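Local coordinates for protein tryptophanyl-tRNA synthetase (Aeropyrum pernix, PDB 3A04) that catalyses the ATP-dependent attachment of L-tryptophan to tRNA(Trp), as a class I aminoacyl-tRNA synthetase carrying an iron-sulfur cluster, at residues K278-L283 and C337-W342; A282-R287 and E301-Y306. All coordinates share one frame; numbering follows the deposited sequence.

In the fold
Beyond the Rossmann-type core, whose last strand is 242-246, the chain continues entirely as helices and loops. Helix 272-280 ends within 278-283, and this end meets 337-342, near the start of the long helix 334-364, so contact 1 closes a loop of 53 residues containing three helices. Contact 2 begins on the same stretch, sharing Ala-282 and Leu-283, and joins 282-287 to 301-306 at the start of helix 304-313. Its smaller loop, with helix 290-296, lies wholly within the larger one; the two nest and do not cross. Both contacts border the iron-sulfur cluster, and Lys-338 CE packs on Thr-284 CG2, 3.5 Å away, linking them.

Contact 1: residues K278-L283 and C337-W342; sequences KLFRAL and CKQIAW. With SF4 (iron/sulfur cluster), chain B.
Leu-279 and Phe-280, in the last turn of helix 272-280, pack against Lys-338, Ala-341 and Trp-342 on one side of helix 334-364: a helix-helix contact beside the [4Fe-4S] cluster, whose FE1 is bound by Cys-337 SG at 2.3 Å. The tight side belongs to Leu-279. Its CG is anti to the backbone N (chi1 -170°), and its buried CD2 methyl presses on the backbone of the opposing helix, 3.5 Å from Trp-342 CA. The small Ala-341 admits this close approach, its CB lying 4.1 Å from Leu-279 CD2.

The partly exposed side is more polar, with Phe-280, Lys-338 and Gln-339 in contact there. Lys-338 CB sits over one face of the Phe-280 ring, a CH-pi contact 3.9 Å from the ring centroid, while Trp-342 CB comes to the ring edge. Gln-339 OE1 lies 3.7 Å from Phe-280 CZ, but its hydrogen bond goes to Arg-276 NH2; that same arginine makes cation-pi contacts with Phe-280 and Trp-342.

A lysine suits this place because it is long and positively charged. Extended beyond CG, it carries its amino group to the carbonyl-rich C-terminal end of helix 272-280, where the charge is probably welcome. Lys-338 NZ there hydrogen-bonds Ala-282 O at 3.0 Å, in the carbonyl plane, and Phe-280 O at 2.7 Å, from above the carbonyl plane.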
loop_
_atom_site.group_PDB
_atom_site.type_symbol
_atom_site.label_atom_id
_atom_site.label_comp_id
_atom_site.label_asym_id
_atom_site.label_seq_id
_atom_site.Cartn_x
_atom_site.Cartn_y
_atom_site.Cartn_z
ATOM N N LYS A 278 10.865 -36.493 19.125
ATOM C CA LYS A 278 11.615 -35.255 18.932
ATOM C C LYS A 278 12.260 -34.825 20.223
ATOM O O LYS A 278 13.427 -34.370 20.233
ATOM C CB LYS A 278 10.670 -34.129 18.452
ATOM C CG LYS A 278 10.106 -34.369 17.099
ATOM C CD LYS A 278 9.294 -33.083 16.653
ATOM C CE LYS A 278 8.898 -33.181 15.176
ATOM N NZ LYS A 278 7.862 -32.084 14.934
ATOM N N LEU A 279 11.509 -34.883 21.324
ATOM C CA LEU A 279 12.136 -34.503 22.598
ATOM C C LEU A 279 13.332 -35.418 22.935
ATOM O O LEU A 279 14.391 -34.971 23.452
ATOM C CB LEU A 279 11.106 -34.583 23.757
ATOM C CG LEU A 279 11.533 -33.997 25.123
ATOM C CD1 LEU A 279 11.906 -32.523 24.991
ATOM C CD2 LEU A 279 10.333 -33.974 26.073
ATOM N N PHE A 280 13.160 -36.724 22.698
ATOM C CA PHE A 280 14.248 -37.639 23.073
ATOM C C PHE A 280 15.505 -37.538 22.194
ATOM O O PHE A 280 16.615 -37.887 22.611
ATOM C CB PHE A 280 13.755 -39.101 23.198
ATOM C CG PHE A 280 13.311 -39.429 24.611
ATOM C CD1 PHE A 280 12.075 -39.006 25.065
ATOM C CD2 PHE A 280 14.139 -40.113 25.481
ATOM C CE1 PHE A 280 11.618 -39.278 26.404
ATOM C CE2 PHE A 280 13.709 -40.404 26.826
ATOM C CZ PHE A 280 12.435 -39.988 27.261
ATOM N N ARG A 281 15.325 -36.973 21.024
ATOM C CA ARG A 281 16.433 -36.670 20.160
ATOM C C ARG A 281 17.081 -35.343 20.385
ATOM O O ARG A 281 18.052 -35.038 19.700
ATOM C CB ARG A 281 15.957 -36.759 18.698
ATOM C CG ARG A 281 15.842 -38.218 18.351
ATOM C CD ARG A 281 15.032 -38.424 17.109
ATOM N NE ARG A 281 14.667 -39.833 17.064
ATOM C CZ ARG A 281 13.648 -40.306 16.346
ATOM N NH1 ARG A 281 12.910 -39.464 15.612
ATOM N NH2 ARG A 281 13.369 -41.606 16.373
ATOM N N ALA A 282 16.538 -34.518 21.295
ATOM C CA ALA A 282 17.102 -33.158 21.534
ATOM C C ALA A 282 18.575 -33.179 21.982
ATOM O O ALA A 282 18.983 -34.037 22.788
ATOM C CB ALA A 282 16.291 -32.381 22.608
ATOM N N LEU A 283 19.341 -32.184 21.533
ATOM C CA LEU A 283 20.674 -31.945 22.105
ATOM C C LEU A 283 20.650 -31.498 23.580
ATOM O O LEU A 283 19.833 -30.635 24.006
ATOM C CB LEU A 283 21.451 -30.934 21.240
ATOM C CG LEU A 283 21.524 -31.330 19.752
ATOM C CD1 LEU A 283 22.459 -30.438 18.905
ATOM C CD2 LEU A 283 21.891 -32.794 19.558
ATOM N N CYS A 337 16.045 -37.198 32.822
ATOM C CA CYS A 337 15.696 -35.814 32.630
ATOM C C CYS A 337 14.732 -35.582 31.452
ATOM O O CYS A 337 13.771 -34.829 31.589
ATOM C CB CYS A 337 16.946 -35.030 32.430
ATOM S SG CYS A 337 16.733 -33.265 32.757
ATOM N N LYS A 338 15.003 -36.253 30.322
ATOM C CA LYS A 338 14.126 -36.242 29.171
ATOM C C LYS A 338 12.804 -36.868 29.465
ATOM O O LYS A 338 11.806 -36.348 29.023
ATOM C CB LYS A 338 14.745 -36.981 27.967
ATOM C CG LYS A 338 15.901 -36.128 27.360
ATOM C CD LYS A 338 16.662 -36.890 26.249
ATOM C CE LYS A 338 17.471 -35.852 25.347
ATOM N NZ LYS A 338 18.307 -36.557 24.321
ATOM N N GLN A 339 12.764 -38.012 30.176
ATOM C CA GLN A 339 11.435 -38.564 30.415
ATOM C C GLN A 339 10.649 -37.639 31.384
ATOM O O GLN A 339 9.450 -37.479 31.215
ATOM C CB GLN A 339 11.515 -40.053 30.917
ATOM C CG GLN A 339 10.189 -40.625 31.406
ATOM C CD GLN A 339 9.120 -40.832 30.366
ATOM O OE1 GLN A 339 9.335 -40.737 29.119
ATOM N NE2 GLN A 339 7.939 -41.165 30.866
ATOM N N ILE A 340 11.301 -37.010 32.367
ATOM C CA ILE A 340 10.614 -36.047 33.242
ATOM C C ILE A 340 9.972 -34.868 32.409
ATOM O O ILE A 340 8.797 -34.478 32.579
ATOM C CB ILE A 340 11.612 -35.482 34.306
ATOM C CG1 ILE A 340 11.883 -36.488 35.479
ATOM C CG2 ILE A 340 11.058 -34.195 35.047
ATOM C CD1 ILE A 340 13.252 -36.010 36.334
ATOM N N ALA A 341 10.757 -34.329 31.507
ATOM C CA ALA A 341 10.272 -33.228 30.632
ATOM C C ALA A 341 9.173 -33.805 29.748
ATOM O O ALA A 341 8.147 -33.154 29.573
ATOM C CB ALA A 341 11.408 -32.754 29.810
ATOM N N TRP A 342 9.340 -35.066 29.279
ATOM C CA TRP A 342 8.318 -35.656 28.407
ATOM C C TRP A 342 6.994 -35.751 29.097
ATOM O O TRP A 342 5.946 -35.410 28.496
ATOM C CB TRP A 342 8.742 -37.018 27.754
ATOM C CG TRP A 342 7.512 -37.667 27.251
ATOM C CD1 TRP A 342 6.870 -38.763 27.818
ATOM C CD2 TRP A 342 6.637 -37.187 26.204
ATOM N NE1 TRP A 342 5.691 -39.017 27.141
ATOM C CE2 TRP A 342 5.523 -38.075 26.149
ATOM C CE3 TRP A 342 6.709 -36.117 25.275
ATOM C CZ2 TRP A 342 4.471 -37.925 25.213
ATOM C CZ3 TRP A 342 5.664 -35.971 24.322
ATOM C CH2 TRP A 342 4.556 -36.884 24.299
HETATM FE FE1 SF4 B . 18.791 -32.717 31.953
HETATM FE FE2 SF4 B . 21.320 -31.846 32.576
HETATM FE FE3 SF4 B . 20.942 -33.793 30.675
HETATM FE FE4 SF4 B . 20.041 -31.259 30.177
HETATM S S1 SF4 B . 22.294 -31.949 30.543
HETATM S S2 SF4 B . 18.914 -33.180 29.756
HETATM S S3 SF4 B . 19.418 -30.526 32.188
HETATM S S4 SF4 B . 20.538 -33.970 32.960
#

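Contact 2: residues A282-R287 and E301-Y306; sequences ALTGGR and EVCSVY. With SF4 (iron/sulfur cluster), chain B.
Thr-284 and Cys-303 bring the two backbones within 4.0 Å, CA to CA, where 282-285 and 302-305 run with their directions 136° apart. Here the loop after helix 272-280 crosses the start of helix 304-313, and together they wall one side of the iron-sulfur cluster.

Leu-283 O is gripped twice by Ser-304. Ser-304 N lies 3.0 Å from Leu-283 O, tilted from the carbonyl plane, and Ser-304 OG lies 2.8 Å from the same oxygen, in that plane on a lone pair. OG also lies within hydrogen-bonding reach of Leu-252 O, so its one proton must serve two carbonyls. Serine suits the helix's first turn because its short hydroxyl, placed between the backbone N and the carbonyl carbon (chi1 76°), reaches the same acceptor as its own N-H. Nearby, Ala-282 CB packs on Val-305 CG2.

Closer to the cluster, Thr-284 and Val-305 lie side by side and point the same way, their CG2 methyls 3.9 Å apart and both facing S2. Thr-284 OG1 turns instead to Gly-286 N, forming an ST turn; without a side chain, Gly-286 avoids crowding that hydroxyl. At Gly-285 a side chain would press on Val-302 CG2; glycine lets the main chain lie close beside Cys-303 CB, 3.4 Å from Gly-285 N, which is buried without a partner in the model, and Gly-285 C lies 3.4 Å from S1.

Cys-303 serves twice: SG binds FE4 at 2.4 Å, and as N-cap residue it accepts a nearly straight bond (169°) from Tyr-306 N. With Cys-327, Cys-334 and Cys-337 also in the pocket, the cluster draws together distant parts of the chain. The N-H directed at SG, at a helix's positive end, would be expected to stabilise negative charge on the iron-bound thiolate.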
loop_
_atom_site.group_PDB
_atom_site.type_symbol
_atom_site.label_atom_id
_atom_site.label_comp_id
_atom_site.label_asym_id
_atom_site.label_seq_id
_atom_site.Cartn_x
_atom_site.Cartn_y
_atom_site.Cartn_z
ATOM N N ALA A 282 16.538 -34.518 21.295
ATOM C CA ALA A 282 17.102 -33.158 21.534
ATOM C C ALA A 282 18.575 -33.179 21.982
ATOM O O ALA A 282 18.983 -34.037 22.788
ATOM C CB ALA A 282 16.291 -32.381 22.608
ATOM N N LEU A 283 19.341 -32.184 21.533
ATOM C CA LEU A 283 20.674 -31.945 22.105
ATOM C C LEU A 283 20.650 -31.498 23.580
ATOM O O LEU A 283 19.833 -30.635 24.006
ATOM C CB LEU A 283 21.451 -30.934 21.240
ATOM C CG LEU A 283 21.524 -31.330 19.752
ATOM C CD1 LEU A 283 22.459 -30.438 18.905
ATOM C CD2 LEU A 283 21.891 -32.794 19.558
ATOM N N THR A 284 21.531 -32.100 24.363
ATOM C CA THR A 284 21.631 -31.784 25.778
ATOM C C THR A 284 23.031 -31.283 26.116
ATOM O O THR A 284 23.926 -31.300 25.271
ATOM C CB THR A 284 21.416 -33.072 26.627
ATOM O OG1 THR A 284 22.514 -33.984 26.379
ATOM C CG2 THR A 284 20.126 -33.723 26.243
ATOM N N GLY A 285 23.205 -30.812 27.335
ATOM C CA GLY A 285 24.548 -30.635 27.896
ATOM C C GLY A 285 25.078 -31.879 28.611
ATOM O O GLY A 285 25.752 -31.747 29.603
ATOM N N GLY A 286 24.707 -33.074 28.151
ATOM C CA GLY A 286 25.124 -34.351 28.767
ATOM C C GLY A 286 26.564 -34.701 28.359
ATOM O O GLY A 286 27.212 -33.943 27.603
ATOM N N ARG A 287 27.104 -35.813 28.877
ATOM C CA ARG A 287 28.535 -36.108 28.658
ATOM C C ARG A 287 28.663 -37.444 27.997
ATOM O O ARG A 287 27.640 -38.105 27.689
ATOM C CB ARG A 287 29.375 -36.056 29.951
ATOM C CG ARG A 287 29.175 -34.866 30.903
ATOM C CD ARG A 287 30.165 -33.647 30.796
ATOM N NE ARG A 287 29.890 -32.772 31.957
ATOM C CZ ARG A 287 30.416 -31.566 32.230
ATOM N NH1 ARG A 287 31.316 -30.984 31.432
ATOM N NH2 ARG A 287 30.019 -30.915 33.334
ATOM N N GLU A 301 23.078 -24.820 30.877
ATOM C CA GLU A 301 23.299 -23.599 30.056
ATOM C C GLU A 301 23.276 -23.856 28.529
ATOM O O GLU A 301 22.879 -22.989 27.761
ATOM C CB GLU A 301 24.626 -22.900 30.452
ATOM C CG GLU A 301 24.613 -22.206 31.824
ATOM C CD GLU A 301 24.713 -23.163 33.054
ATOM O OE1 GLU A 301 25.003 -24.372 32.896
ATOM O OE2 GLU A 301 24.518 -22.685 34.207
ATOM N N VAL A 302 23.663 -25.058 28.097
ATOM C CA VAL A 302 23.668 -25.415 26.658
ATOM C C VAL A 302 22.678 -26.525 26.267
ATOM O O VAL A 302 22.798 -27.143 25.180
ATOM C CB VAL A 302 25.126 -25.747 26.169
ATOM C CG1 VAL A 302 26.057 -24.606 26.576
ATOM C CG2 VAL A 302 25.601 -27.023 26.815
ATOM N N CYS A 303 21.706 -26.796 27.145
ATOM C CA CYS A 303 20.885 -27.998 26.985
ATOM C C CYS A 303 19.505 -27.540 26.535
ATOM O O CYS A 303 18.852 -26.713 27.204
ATOM C CB CYS A 303 20.726 -28.705 28.339
ATOM S SG CYS A 303 19.643 -30.064 28.188
ATOM N N SER A 304 19.057 -28.075 25.418
ATOM C CA SER A 304 17.738 -27.662 24.886
ATOM C C SER A 304 16.571 -28.333 25.677
ATOM O O SER A 304 15.437 -27.891 25.620
ATOM C CB SER A 304 17.703 -27.989 23.394
ATOM O OG SER A 304 17.508 -29.368 23.240
ATOM N N VAL A 305 16.860 -29.388 26.457
ATOM C CA VAL A 305 15.818 -29.991 27.321
ATOM C C VAL A 305 15.553 -29.071 28.500
ATOM O O VAL A 305 14.392 -28.721 28.817
ATOM C CB VAL A 305 16.262 -31.382 27.843
ATOM C CG1 VAL A 305 15.190 -31.922 28.887
ATOM C CG2 VAL A 305 16.456 -32.353 26.654
ATOM N N TYR A 306 16.640 -28.613 29.102
ATOM C CA TYR A 306 16.561 -27.696 30.205
ATOM C C TYR A 306 15.883 -26.391 29.759
ATOM O O TYR A 306 15.063 -25.827 30.489
ATOM C CB TYR A 306 17.967 -27.400 30.793
ATOM C CG TYR A 306 17.889 -26.407 31.932
ATOM C CD1 TYR A 306 17.290 -26.768 33.161
ATOM C CD2 TYR A 306 18.305 -25.072 31.768
ATOM C CE1 TYR A 306 17.138 -25.794 34.229
ATOM C CE2 TYR A 306 18.156 -24.104 32.823
ATOM C CZ TYR A 306 17.586 -24.485 34.043
ATOM O OH TYR A 306 17.478 -23.559 35.077
HETATM FE FE1 SF4 B . 18.791 -32.717 31.953
HETATM FE FE2 SF4 B . 21.320 -31.846 32.576
HETATM FE FE3 SF4 B . 20.942 -33.793 30.675
HETATM FE FE4 SF4 B . 20.041 -31.259 30.177
HETATM S S1 SF4 B . 22.294 -31.949 30.543
HETATM S S2 SF4 B . 18.914 -33.180 29.756
HETATM S S3 SF4 B . 19.418 -30.526 32.188
HETATM S S4 SF4 B . 20.538 -33.970 32.960
#